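Local structure of Blo t 1 allergen (Blomia tropicalis, 5JT8) at residues S148-S151 with I152-Q156; F117-R120 with Q121-L125. The protein is a mite allergen and probably a papain-family cysteine protease, made with a propeptide that probably keeps it inactive. All coordinates share one frame; numbering follows the deposited sequence.

Contact 1 of 2, residues S148-S151 with I152-Q156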
loop_
_atom_site.group_PDB
_atom_site.type_symbol
_atom_site.label_atom_id
_atom_site.label_comp_id
_atom_site.label_asym_id
_atom_site.label_seq_id
_atom_site.Cartn_x
_atom_site.Cartn_y
_atom_site.Cartn_z
ATOM N N SER A 148 0.302 -4.717 -12.808
ATOM C CA SER A 148 1.268 -3.883 -13.532
ATOM C C SER A 148 2.105 -4.691 -14.511
ATOM O O SER A 148 2.317 -4.295 -15.656
ATOM C CB SER A 148 2.213 -3.173 -12.551
ATOM O OG SER A 148 1.481 -2.294 -11.737
ATOM N N LEU A 149 2.606 -5.821 -14.033
ATOM C CA LEU A 149 3.431 -6.686 -14.869
ATOM C C LEU A 149 2.660 -7.220 -16.072
ATOM O O LEU A 149 3.229 -7.311 -17.158
ATOM C CB LEU A 149 4.002 -7.840 -14.041
ATOM C CG LEU A 149 5.005 -7.398 -12.979
ATOM C CD1 LEU A 149 5.561 -8.591 -12.171
ATOM C CD2 LEU A 149 6.147 -6.613 -13.617
ATOM N N TYR A 150 1.376 -7.566 -15.902
ATOM C CA TYR A 150 0.590 -8.045 -17.048
ATOM C C TYR A 150 0.397 -6.929 -18.057
ATOM O O TYR A 150 0.368 -7.165 -19.269
ATOM C CB TYR A 150 -0.771 -8.622 -16.610
ATOM C CG TYR A 150 -0.635 -10.066 -16.191
ATOM C CD1 TYR A 150 -0.757 -11.095 -17.120
ATOM C CD2 TYR A 150 -0.328 -10.395 -14.886
ATOM C CE1 TYR A 150 -0.593 -12.419 -16.749
ATOM C CE2 TYR A 150 -0.167 -11.714 -14.496
ATOM C CZ TYR A 150 -0.298 -12.722 -15.432
ATOM O OH TYR A 150 -0.136 -14.036 -15.048
ATOM N N SER A 151 0.284 -5.702 -17.571
ATOM C CA SER A 151 0.139 -4.567 -18.490
ATOM C C SER A 151 1.482 -4.336 -19.198
ATOM O O SER A 151 1.556 -4.234 -20.420
ATOM C CB SER A 151 -0.305 -3.307 -17.736
ATOM O OG SER A 151 -0.565 -2.241 -18.638
ATOM N N ILE A 152 2.547 -4.293 -18.407
ATOM C CA ILE A 152 3.875 -4.028 -18.932
ATOM C C ILE A 152 4.346 -5.097 -19.947
ATOM O O ILE A 152 4.795 -4.764 -21.042
ATOM C CB ILE A 152 4.882 -3.916 -17.785
ATOM C CG1 ILE A 152 4.552 -2.689 -16.923
ATOM C CG2 ILE A 152 6.284 -3.804 -18.339
ATOM C CD1 ILE A 152 5.346 -2.621 -15.616
ATOM N N GLN A 153 4.208 -6.376 -19.611
ATOM C CA GLN A 153 4.797 -7.424 -20.449
ATOM C C GLN A 153 3.825 -8.006 -21.470
ATOM O O GLN A 153 4.241 -8.587 -22.465
ATOM C CB GLN A 153 5.381 -8.527 -19.554
ATOM C CG GLN A 153 6.482 -7.980 -18.673
ATOM C CD GLN A 153 7.175 -9.035 -17.847
ATOM O OE1 GLN A 153 6.724 -9.379 -16.756
ATOM N NE2 GLN A 153 8.292 -9.531 -18.343
ATOM N N LYS A 154 2.530 -7.832 -21.261
ATOM C CA LYS A 154 1.572 -8.453 -22.173
ATOM C C LYS A 154 0.531 -7.467 -22.682
ATOM O O LYS A 154 -0.290 -7.831 -23.493
ATOM C CB LYS A 154 0.880 -9.652 -21.486
ATOM C CG LYS A 154 1.840 -10.749 -21.029
ATOM C CD LYS A 154 1.160 -11.805 -20.145
ATOM C CE LYS A 154 0.518 -12.932 -20.956
ATOM N NZ LYS A 154 1.505 -13.637 -21.833
ATOM N N GLN A 155 0.586 -6.215 -22.226
ATOM C CA GLN A 155 -0.419 -5.208 -22.600
ATOM C C GLN A 155 -1.809 -5.764 -22.333
ATOM O O GLN A 155 -2.709 -5.631 -23.156
ATOM C CB GLN A 155 -0.291 -4.782 -24.079
ATOM C CG GLN A 155 1.079 -4.202 -24.478
ATOM C CD GLN A 155 2.189 -5.264 -24.543
ATOM O OE1 GLN A 155 2.041 -6.299 -25.197
ATOM N NE2 GLN A 155 3.293 -5.011 -23.850
ATOM N N GLN A 156 -1.961 -6.447 -21.200
ATOM C CA GLN A 156 -3.272 -6.928 -20.761
ATOM C C GLN A 156 -3.668 -6.192 -19.495
ATOM O O GLN A 156 -2.887 -6.116 -18.544
ATOM C CB GLN A 156 -3.271 -8.444 -20.502
ATOM C CG GLN A 156 -3.143 -9.310 -21.748
ATOM C CD GLN A 156 -2.949 -10.797 -21.422
ATOM O OE1 GLN A 156 -2.946 -11.192 -20.261
ATOM N NE2 GLN A 156 -2.783 -11.617 -22.457
#
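Tyr150 O takes two amides where this helix ends: Lys154 N at 3.0 Å and Gln156 N at 3.1 Å, reaching it from opposite faces of the carbonyl plane. The bond from Lys154 is a bent helical one, whereas that from Gln156 is nearly straight (173° at the hydrogen). Between the two donors Gln155 turns to a positive phi and breaks the helix, its amide keeping only a weak bond to Ser151 O. The C-cap resembles a Schellman motif, but its closing bond spans six residues instead of five.

The turn before this is regular and tightly packed. Ile152 N bonds to Ser148 O at 2.8 Å and Gln153 N to Leu149 O likewise. With Ile152 CG1 set beside the backbone N (chi1 -65°), the branch lies against Ser148 O, 3.0 Å from it.

The solvent side is looser. Lys154 runs alongside Tyr150 and points the same way, its CD 3.7 Å from the ring's CD1, before two bends carry the amine outward. The amide plane of Gln156 is turned 15° from that of the Tyr150 ring, which its OE1 meets at CD1 (3.8 Å).

Tyr150 OH bonds to His224 O and its ring meets Tyr223 edge-to-face. Leu149 packs on Leu333, so the last turn of helix 139-154 packs against one end of the two-stranded sheet, where strand 227-230 begins and strand 329-332 finishes.

Contact 2 of 2, residues F117-R120 with Q121-L125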
loop_
_atom_site.group_PDB
_atom_site.type_symbol
_atom_site.label_atom_id
_atom_site.label_comp_id
_atom_site.label_asym_id
_atom_site.label_seq_id
_atom_site.Cartn_x
_atom_site.Cartn_y
_atom_site.Cartn_z
ATOM N N PHE A 117 11.534 8.508 -13.736
ATOM C CA PHE A 117 11.016 7.251 -14.244
ATOM C C PHE A 117 9.629 7.062 -13.627
ATOM O O PHE A 117 9.469 7.152 -12.421
ATOM C CB PHE A 117 11.958 6.091 -13.894
ATOM C CG PHE A 117 11.627 4.798 -14.591
ATOM C CD1 PHE A 117 10.643 3.954 -14.097
ATOM C CD2 PHE A 117 12.308 4.422 -15.741
ATOM C CE1 PHE A 117 10.338 2.759 -14.740
ATOM C CE2 PHE A 117 12.008 3.232 -16.389
ATOM C CZ PHE A 117 11.024 2.398 -15.887
ATOM N N ASP A 118 8.630 6.822 -14.462
ATOM C CA ASP A 118 7.250 6.733 -13.999
ATOM C C ASP A 118 6.527 5.637 -14.789
ATOM O O ASP A 118 6.188 5.839 -15.950
ATOM C CB ASP A 118 6.554 8.100 -14.168
ATOM C CG ASP A 118 5.197 8.178 -13.476
ATOM O OD1 ASP A 118 4.662 7.130 -13.071
ATOM O OD2 ASP A 118 4.667 9.294 -13.337
ATOM N N TRP A 119 6.296 4.476 -14.177
ATOM C CA TRP A 119 5.579 3.410 -14.877
ATOM C C TRP A 119 4.180 3.846 -15.341
ATOM O O TRP A 119 3.657 3.299 -16.315
ATOM C CB TRP A 119 5.470 2.155 -14.008
ATOM C CG TRP A 119 6.678 1.299 -14.067
ATOM C CD1 TRP A 119 7.548 1.028 -13.036
ATOM C CD2 TRP A 119 7.177 0.588 -15.209
ATOM N NE1 TRP A 119 8.550 0.196 -13.474
ATOM C CE2 TRP A 119 8.349 -0.089 -14.800
ATOM C CE3 TRP A 119 6.759 0.475 -16.544
ATOM C CZ2 TRP A 119 9.098 -0.884 -15.668
ATOM C CZ3 TRP A 119 7.507 -0.305 -17.413
ATOM C CH2 TRP A 119 8.674 -0.973 -16.972
ATOM N N ARG A 120 3.584 4.840 -14.682
ATOM C CA ARG A 120 2.280 5.356 -15.130
ATOM C C ARG A 120 2.326 5.918 -16.555
ATOM O O ARG A 120 1.297 6.029 -17.227
ATOM C CB ARG A 120 1.770 6.456 -14.202
ATOM C CG ARG A 120 1.516 6.048 -12.760
ATOM C CD ARG A 120 1.097 7.270 -11.935
ATOM N NE ARG A 120 2.157 8.276 -11.903
ATOM C CZ ARG A 120 2.109 9.408 -11.207
ATOM N NH1 ARG A 120 1.041 9.690 -10.472
ATOM N NH2 ARG A 120 3.136 10.261 -11.241
ATOM N N GLN A 121 3.521 6.289 -17.005
ATOM C CA GLN A 121 3.680 6.866 -18.330
ATOM C C GLN A 121 4.237 5.861 -19.314
ATOM O O GLN A 121 4.137 6.062 -20.516
ATOM C CB GLN A 121 4.588 8.103 -18.284
ATOM C CG GLN A 121 3.851 9.358 -17.838
ATOM C CD GLN A 121 4.778 10.504 -17.516
ATOM O OE1 GLN A 121 5.598 10.906 -18.341
ATOM N NE2 GLN A 121 4.649 11.049 -16.311
ATOM N N LYS A 122 4.826 4.783 -18.808
ATOM C CA LYS A 122 5.431 3.782 -19.684
ATOM C C LYS A 122 4.449 2.648 -19.991
ATOM O O LYS A 122 4.674 1.814 -20.875
ATOM C CB LYS A 122 6.709 3.214 -19.050
ATOM C CG LYS A 122 7.634 4.265 -18.458
ATOM C CD LYS A 122 9.083 3.820 -18.501
ATOM C CE LYS A 122 9.636 3.897 -19.924
ATOM N NZ LYS A 122 11.088 3.550 -19.996
ATOM N N ALA A 123 3.352 2.626 -19.249
ATOM C CA ALA A 123 2.423 1.524 -19.313
ATOM C C ALA A 123 1.083 2.026 -18.834
ATOM O O ALA A 123 1.004 3.030 -18.115
ATOM C CB ALA A 123 2.910 0.347 -18.451
ATOM N N ARG A 124 0.023 1.350 -19.254
ATOM C CA ARG A 124 -1.294 1.704 -18.774
ATOM C C ARG A 124 -1.478 0.886 -17.525
ATOM O O ARG A 124 -1.758 -0.295 -17.611
ATOM C CB ARG A 124 -2.387 1.414 -19.810
ATOM C CG ARG A 124 -3.135 2.667 -20.277
ATOM C CD ARG A 124 -4.392 2.350 -21.101
ATOM N NE ARG A 124 -4.272 1.104 -21.855
ATOM C CZ ARG A 124 -5.116 0.079 -21.745
ATOM N NH1 ARG A 124 -6.152 0.157 -20.916
ATOM N NH2 ARG A 124 -4.929 -1.024 -22.466
ATOM N N LEU A 125 -1.252 1.496 -16.367
ATOM C CA LEU A 125 -1.419 0.781 -15.109
ATOM C C LEU A 125 -2.891 0.722 -14.806
ATOM O O LEU A 125 -3.673 1.480 -15.385
ATOM C CB LEU A 125 -0.655 1.462 -13.982
ATOM C CG LEU A 125 0.848 1.439 -14.239
ATOM C CD1 LEU A 125 1.592 2.047 -13.054
ATOM C CD2 LEU A 125 1.305 0.009 -14.522
HETATM O O HOH W 1 -0.925 4.414 -16.322
#
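Asp118 O receives Gln121 N at 2.9 Å, the amide coming from above the carbonyl plane, and this bond opens the short, weakly bonded helical turn that follows strand 117-118. The amides of Lys122 and Ala123 make weak bonds only, to Trp119 O and, from Lys122, to Asp118 O too. A water links the far end, donating to Arg120 O and accepting from Leu125 N.

Asp118 is the N-cap. Its CG stands anti to the backbone N (chi1 -169°), from where OD1 accepts Arg120 N at 3.0 Å. The guanidinium of Arg120 grips the same carboxylate side-on: NE bonds to both oxygens, and NH2 makes a salt bridge to Asp118 OD2 at 2.8 Å. Asp-Trp-Arg occurs at the equivalent point in papain, near the start of the mature chain on the β-domain side, before the chain crosses to the helical domain; here strand 117-118 pairs with strand 281-291. Tyr314 and, by cation-pi, Tyr312 also engage Arg120.

On the other flank, Lys122 bends at chi3 (74°) and crosses the Phe117 ring at about a right angle. Its CD lies over the face, 4.0 Å from the centroid, a CH-pi contact, while CB approaches Trp119 CE3 obliquely at 3.7 Å. Trp119 NE1 bonds to Ile244 O. Leu125 turns back onto the helical turn, its CD1 4.0 Å from Trp119 CB and equally close to Arg120 CG.

From the N terminus, contact 2 comes first and is complete before contact 1 begins; the two follow in series, neither nesting nor crossing. Residues 117-125 close a single turn that leaves the edge of the mixed sheet, and the chain then runs through Cys137, present as S-hydroxycysteine, into helix 139-154, whose last turn is contact 1. There the paths meet again, centres 11 Å apart: Ser151 OG lies 2.5 Å from Arg124 O, a probable hydrogen bond, and Ile152 CD1 packs on Trp119 CE3 while its CG1 meets Ala123. The end of the long helix thus meets the turn beside the sheet, at the junction of the helical and β-domains of the papain-type fold.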